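Local structure of periplasmic branched-chain amino acid-binding protein (Burkholderia mallei, 3I09) at residues Arg176-Leu188 against Asn203-Ala215. The protein probably binds branched-chain amino acids or related small carboxylates in the periplasm for uptake by an ABC transporter. Sequence-based numbering, arbitrary orientation.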
loop_
_atom_site.group_PDB
_atom_site.type_symbol
_atom_site.label_atom_id
_atom_site.label_comp_id
_atom_site.label_asym_id
_atom_site.label_seq_id
_atom_site.Cartn_x
_atom_site.Cartn_y
_atom_site.Cartn_z
ATOM N N ARG A 176 -9.978 11.077 -15.900
ATOM C CA ARG A 176 -9.638 9.659 -15.687
ATOM C C ARG A 176 -8.703 9.185 -16.759
ATOM O O ARG A 176 -8.717 9.710 -17.903
ATOM C CB ARG A 176 -10.863 8.790 -15.791
ATOM C CG ARG A 176 -11.921 9.132 -14.815
ATOM C CD ARG A 176 -11.995 8.204 -13.680
ATOM N NE ARG A 176 -13.205 8.499 -12.918
ATOM C CZ ARG A 176 -14.339 7.830 -12.972
ATOM N NH1 ARG A 176 -14.472 6.745 -13.731
ATOM N NH2 ARG A 176 -15.340 8.232 -12.211
ATOM N N HIS A 177 -7.840 8.236 -16.376
ATOM C CA HIS A 177 -6.991 7.577 -17.321
ATOM C C HIS A 177 -7.073 6.085 -17.069
ATOM O O HIS A 177 -7.282 5.680 -15.944
ATOM C CB HIS A 177 -5.552 8.079 -17.241
ATOM C CG HIS A 177 -4.822 7.732 -15.957
ATOM N ND1 HIS A 177 -4.189 6.528 -15.771
ATOM C CD2 HIS A 177 -4.593 8.462 -14.836
ATOM C CE1 HIS A 177 -3.610 6.520 -14.572
ATOM N NE2 HIS A 177 -3.826 7.692 -13.994
ATOM N N PRO A 178 -6.891 5.273 -18.117
ATOM C CA PRO A 178 -6.836 3.846 -17.923
ATOM C C PRO A 178 -5.617 3.439 -17.096
ATOM O O PRO A 178 -4.574 4.096 -17.146
ATOM C CB PRO A 178 -6.727 3.297 -19.356
ATOM C CG PRO A 178 -6.127 4.416 -20.159
ATOM C CD PRO A 178 -6.683 5.650 -19.527
ATOM N N LEU A 179 -5.755 2.340 -16.370
ATOM C CA LEU A 179 -4.635 1.747 -15.636
ATOM C C LEU A 179 -3.533 1.445 -16.631
ATOM O O LEU A 179 -3.787 0.913 -17.715
ATOM C CB LEU A 179 -5.076 0.488 -14.884
ATOM C CG LEU A 179 -3.985 -0.253 -14.093
ATOM C CD1 LEU A 179 -3.461 0.672 -13.020
ATOM C CD2 LEU A 179 -4.452 -1.607 -13.494
ATOM N N SER A 180 -2.313 1.833 -16.286
ATOM C CA SER A 180 -1.152 1.642 -17.138
ATOM C C SER A 180 -1.300 2.353 -18.503
ATOM O O SER A 180 -1.038 1.752 -19.570
ATOM C CB SER A 180 -0.893 0.149 -17.321
ATOM O OG SER A 180 0.475 -0.082 -17.540
ATOM N N ALA A 181 -1.731 3.607 -18.459
ATOM C CA ALA A 181 -1.899 4.445 -19.663
ATOM C C ALA A 181 -0.599 4.632 -20.450
ATOM O O ALA A 181 0.496 4.824 -19.862
ATOM C CB ALA A 181 -2.479 5.816 -19.282
ATOM N N SER A 182 -0.695 4.610 -21.780
ATOM C CA SER A 182 0.510 4.731 -22.587
ATOM C C SER A 182 0.734 6.163 -23.045
ATOM O O SER A 182 1.753 6.446 -23.661
ATOM C CB SER A 182 0.454 3.802 -23.789
ATOM O OG SER A 182 -0.553 4.242 -24.656
ATOM N N ASP A 183 -0.203 7.059 -22.749
ATOM C CA ASP A 183 -0.116 8.446 -23.202
ATOM C C ASP A 183 -0.951 9.323 -22.262
ATOM O O ASP A 183 -2.164 9.121 -22.114
ATOM C CB ASP A 183 -0.581 8.568 -24.672
ATOM C CG ASP A 183 -0.388 9.979 -25.264
ATOM O OD1 ASP A 183 -0.050 10.933 -24.531
ATOM O OD2 ASP A 183 -0.560 10.127 -26.509
ATOM N N PHE A 184 -0.297 10.268 -21.608
ATOM C CA PHE A 184 -0.959 11.152 -20.650
ATOM C C PHE A 184 -1.218 12.576 -21.170
ATOM O O PHE A 184 -1.723 13.409 -20.411
ATOM C CB PHE A 184 -0.112 11.270 -19.392
ATOM C CG PHE A 184 -0.193 10.075 -18.500
ATOM C CD1 PHE A 184 -1.201 9.970 -17.549
ATOM C CD2 PHE A 184 0.722 9.049 -18.614
ATOM C CE1 PHE A 184 -1.263 8.870 -16.703
ATOM C CE2 PHE A 184 0.649 7.936 -17.777
ATOM C CZ PHE A 184 -0.348 7.853 -16.833
ATOM N N SER A 185 -0.849 12.864 -22.421
ATOM C CA SER A 185 -0.787 14.241 -22.901
ATOM C C SER A 185 -2.154 14.956 -22.872
ATOM O O SER A 185 -2.251 16.086 -22.351
ATOM C CB SER A 185 -0.164 14.323 -24.303
ATOM O OG SER A 185 -0.839 13.475 -25.202
ATOM N N SER A 186 -3.196 14.322 -23.392
ATOM C CA SER A 186 -4.519 14.973 -23.409
ATOM C C SER A 186 -5.084 15.189 -21.995
ATOM O O SER A 186 -5.651 16.249 -21.691
ATOM C CB SER A 186 -5.508 14.214 -24.294
ATOM O OG SER A 186 -5.882 12.986 -23.693
ATOM N N PHE A 187 -4.862 14.223 -21.111
ATOM C CA PHE A 187 -5.278 14.331 -19.732
ATOM C C PHE A 187 -4.568 15.506 -19.033
ATOM O O PHE A 187 -5.192 16.302 -18.318
ATOM C CB PHE A 187 -4.994 13.028 -18.970
ATOM C CG PHE A 187 -5.432 11.774 -19.702
ATOM C CD1 PHE A 187 -6.649 11.709 -20.355
ATOM C CD2 PHE A 187 -4.632 10.660 -19.726
ATOM C CE1 PHE A 187 -7.042 10.538 -21.027
ATOM C CE2 PHE A 187 -5.028 9.493 -20.376
ATOM C CZ PHE A 187 -6.231 9.442 -21.028
ATOM N N LEU A 188 -3.264 15.634 -19.267
ATOM C CA LEU A 188 -2.500 16.694 -18.620
ATOM C C LEU A 188 -2.919 18.075 -19.142
ATOM O O LEU A 188 -3.037 19.015 -18.374
ATOM C CB LEU A 188 -0.986 16.444 -18.768
ATOM C CG LEU A 188 -0.346 15.341 -17.911
ATOM C CD1 LEU A 188 1.062 15.038 -18.433
ATOM C CD2 LEU A 188 -0.290 15.655 -16.438
ATOM N N ASN A 203 -3.118 7.947 -8.588
ATOM C CA ASN A 203 -2.669 6.793 -9.362
ATOM C C ASN A 203 -1.388 6.312 -8.688
ATOM O O ASN A 203 -1.046 6.853 -7.647
ATOM C CB ASN A 203 -2.492 7.135 -10.846
ATOM C CG ASN A 203 -1.482 8.268 -11.121
ATOM O OD1 ASN A 203 -0.587 8.556 -10.336
ATOM N ND2 ASN A 203 -1.563 8.822 -12.331
ATOM N N ALA A 204 -0.727 5.307 -9.232
ATOM C CA ALA A 204 0.393 4.666 -8.507
ATOM C C ALA A 204 1.386 4.043 -9.468
ATOM O O ALA A 204 1.105 3.844 -10.662
ATOM C CB ALA A 204 -0.140 3.599 -7.579
ATOM N N GLY A 205 2.548 3.699 -8.938
ATOM C CA GLY A 205 3.513 2.926 -9.677
ATOM C C GLY A 205 3.915 3.518 -11.013
ATOM O O GLY A 205 4.193 4.714 -11.126
ATOM N N GLY A 206 3.932 2.675 -12.053
ATOM C CA GLY A 206 4.325 3.132 -13.387
ATOM C C GLY A 206 3.482 4.290 -13.909
ATOM O O GLY A 206 3.992 5.120 -14.679
ATOM N N ASP A 207 2.212 4.372 -13.476
ATOM C CA ASP A 207 1.334 5.500 -13.879
ATOM C C ASP A 207 1.828 6.809 -13.270
ATOM O O ASP A 207 1.884 7.835 -13.940
ATOM C CB ASP A 207 -0.157 5.257 -13.489
ATOM C CG ASP A 207 -0.917 4.370 -14.495
ATOM O OD1 ASP A 207 -0.543 4.365 -15.707
ATOM O OD2 ASP A 207 -1.886 3.668 -14.058
ATOM N N THR A 208 2.181 6.781 -11.988
ATOM C CA THR A 208 2.701 7.944 -11.320
ATOM C C THR A 208 4.022 8.382 -11.992
ATOM O O THR A 208 4.247 9.574 -12.239
ATOM C CB THR A 208 2.926 7.666 -9.828
ATOM O OG1 THR A 208 1.689 7.247 -9.239
ATOM C CG2 THR A 208 3.432 8.912 -9.090
ATOM N N VAL A 209 4.870 7.418 -12.282
ATOM C CA VAL A 209 6.154 7.709 -12.901
ATOM C C VAL A 209 5.960 8.341 -14.254
ATOM O O VAL A 209 6.526 9.420 -14.546
ATOM C CB VAL A 209 7.034 6.443 -12.968
ATOM C CG1 VAL A 209 8.233 6.629 -13.939
ATOM C CG2 VAL A 209 7.507 6.078 -11.539
ATOM N N ASN A 210 5.142 7.697 -15.079
ATOM C CA ASN A 210 4.910 8.185 -16.445
ATOM C C ASN A 210 4.196 9.528 -16.470
ATOM O O ASN A 210 4.525 10.371 -17.315
ATOM C CB ASN A 210 4.182 7.144 -17.289
ATOM C CG ASN A 210 5.080 5.966 -17.645
ATOM O OD1 ASN A 210 6.323 6.127 -17.770
ATOM N ND2 ASN A 210 4.482 4.798 -17.841
ATOM N N ALA A 211 3.270 9.761 -15.531
ATOM C CA ALA A 211 2.547 11.033 -15.466
ATOM C C ALA A 211 3.468 12.168 -15.057
ATOM O O ALA A 211 3.339 13.274 -15.560
ATOM C CB ALA A 211 1.354 10.948 -14.483
ATOM N N ILE A 212 4.372 11.910 -14.123
ATOM C CA ILE A 212 5.297 12.935 -13.658
ATOM C C ILE A 212 6.273 13.280 -14.782
ATOM O O ILE A 212 6.564 14.473 -15.018
ATOM C CB ILE A 212 6.022 12.518 -12.377
ATOM C CG1 ILE A 212 5.016 12.502 -11.227
ATOM C CG2 ILE A 212 7.179 13.510 -12.030
ATOM C CD1 ILE A 212 5.561 11.941 -9.962
ATOM N N LYS A 213 6.760 12.254 -15.479
ATOM C CA LYS A 213 7.660 12.463 -16.611
ATOM C C LYS A 213 7.007 13.342 -17.655
ATOM O O LYS A 213 7.601 14.342 -18.097
ATOM C CB LYS A 213 8.038 11.148 -17.268
ATOM C CG LYS A 213 9.140 10.418 -16.557
ATOM C CD LYS A 213 9.410 9.072 -17.234
ATOM C CE LYS A 213 10.450 8.252 -16.470
ATOM N NZ LYS A 213 10.868 6.998 -17.213
ATOM N N ALA A 214 5.793 12.946 -18.038
ATOM C CA ALA A 214 4.964 13.704 -18.995
ATOM C C ALA A 214 4.657 15.118 -18.531
ATOM O O ALA A 214 4.733 16.039 -19.325
ATOM C CB ALA A 214 3.671 12.952 -19.299
ATOM N N ALA A 215 4.298 15.308 -17.263
ATOM C CA ALA A 215 4.030 16.655 -16.746
ATOM C C ALA A 215 5.263 17.585 -16.829
ATOM O O ALA A 215 5.141 18.746 -17.203
ATOM C CB ALA A 215 3.522 16.593 -15.325
HETATM O O HOH W 1 1.561 4.271 -17.374
#
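The ring of Phe184 lies between two methyl groups. Ala211 CB sits over one face, 4.1 Å from the ring centroid, in a CH-pi contact. Ala181 CB covers the opposite face, nearer the rim. The Phe184 edge is turned to His177, whose NE2 lies in the phenyl plane, while Phe184 CE1 stands over the centre of the imidazole. The two rings thus meet edge to face. At the imidazole edge lie Asn203 CB and Asp207 OD2, the latter 3.4 Å from His177 CE1.

Both imidazole nitrogens are engaged. Asn203 ND2 donates to His177 NE2 at 3.0 Å, nearly straight at 168°; the acceptor lies in the amide plane, but the donor is tilted from the ring plane. His177 ND1 donates to Pro178 O. Together these bonds fix the ring's rotation. With His177 CG between the backbone N and the carbonyl carbon (chi1 67°), the ring reaches Asn203. Thr208 OG1 donates to Asn203 OD1 from above the carbonyl plane and steadies the amide.

Asp207 grips the loop. Ser180 N reaches the syn lone pair of Asp207 OD2 at 2.9 Å, and Ala181 N adds a weak bond to OD1. A water donates to Asp207 OD1 and Ala181 O and accepts from Asn210 ND2. Farther along, Leu188 CD1 presses tightly on Ala214 CB, 3.5 Å away, and CD2 rests on Ala215 CB. Leu188 also touches Leu199 of strand 198-202.

The loop after strand 170-177 and the start of helix 185-193 pack on helix 205-217; strand 198-202, between the two helices in sequence, shares a parallel sheet with 170-177. This is the alternating strand-helix order of a Rossmann-like lobe in a type I periplasmic binding protein. Ala204, where strand 198-202 gives way to helix 205-217, touches the bound acetoacetic acid.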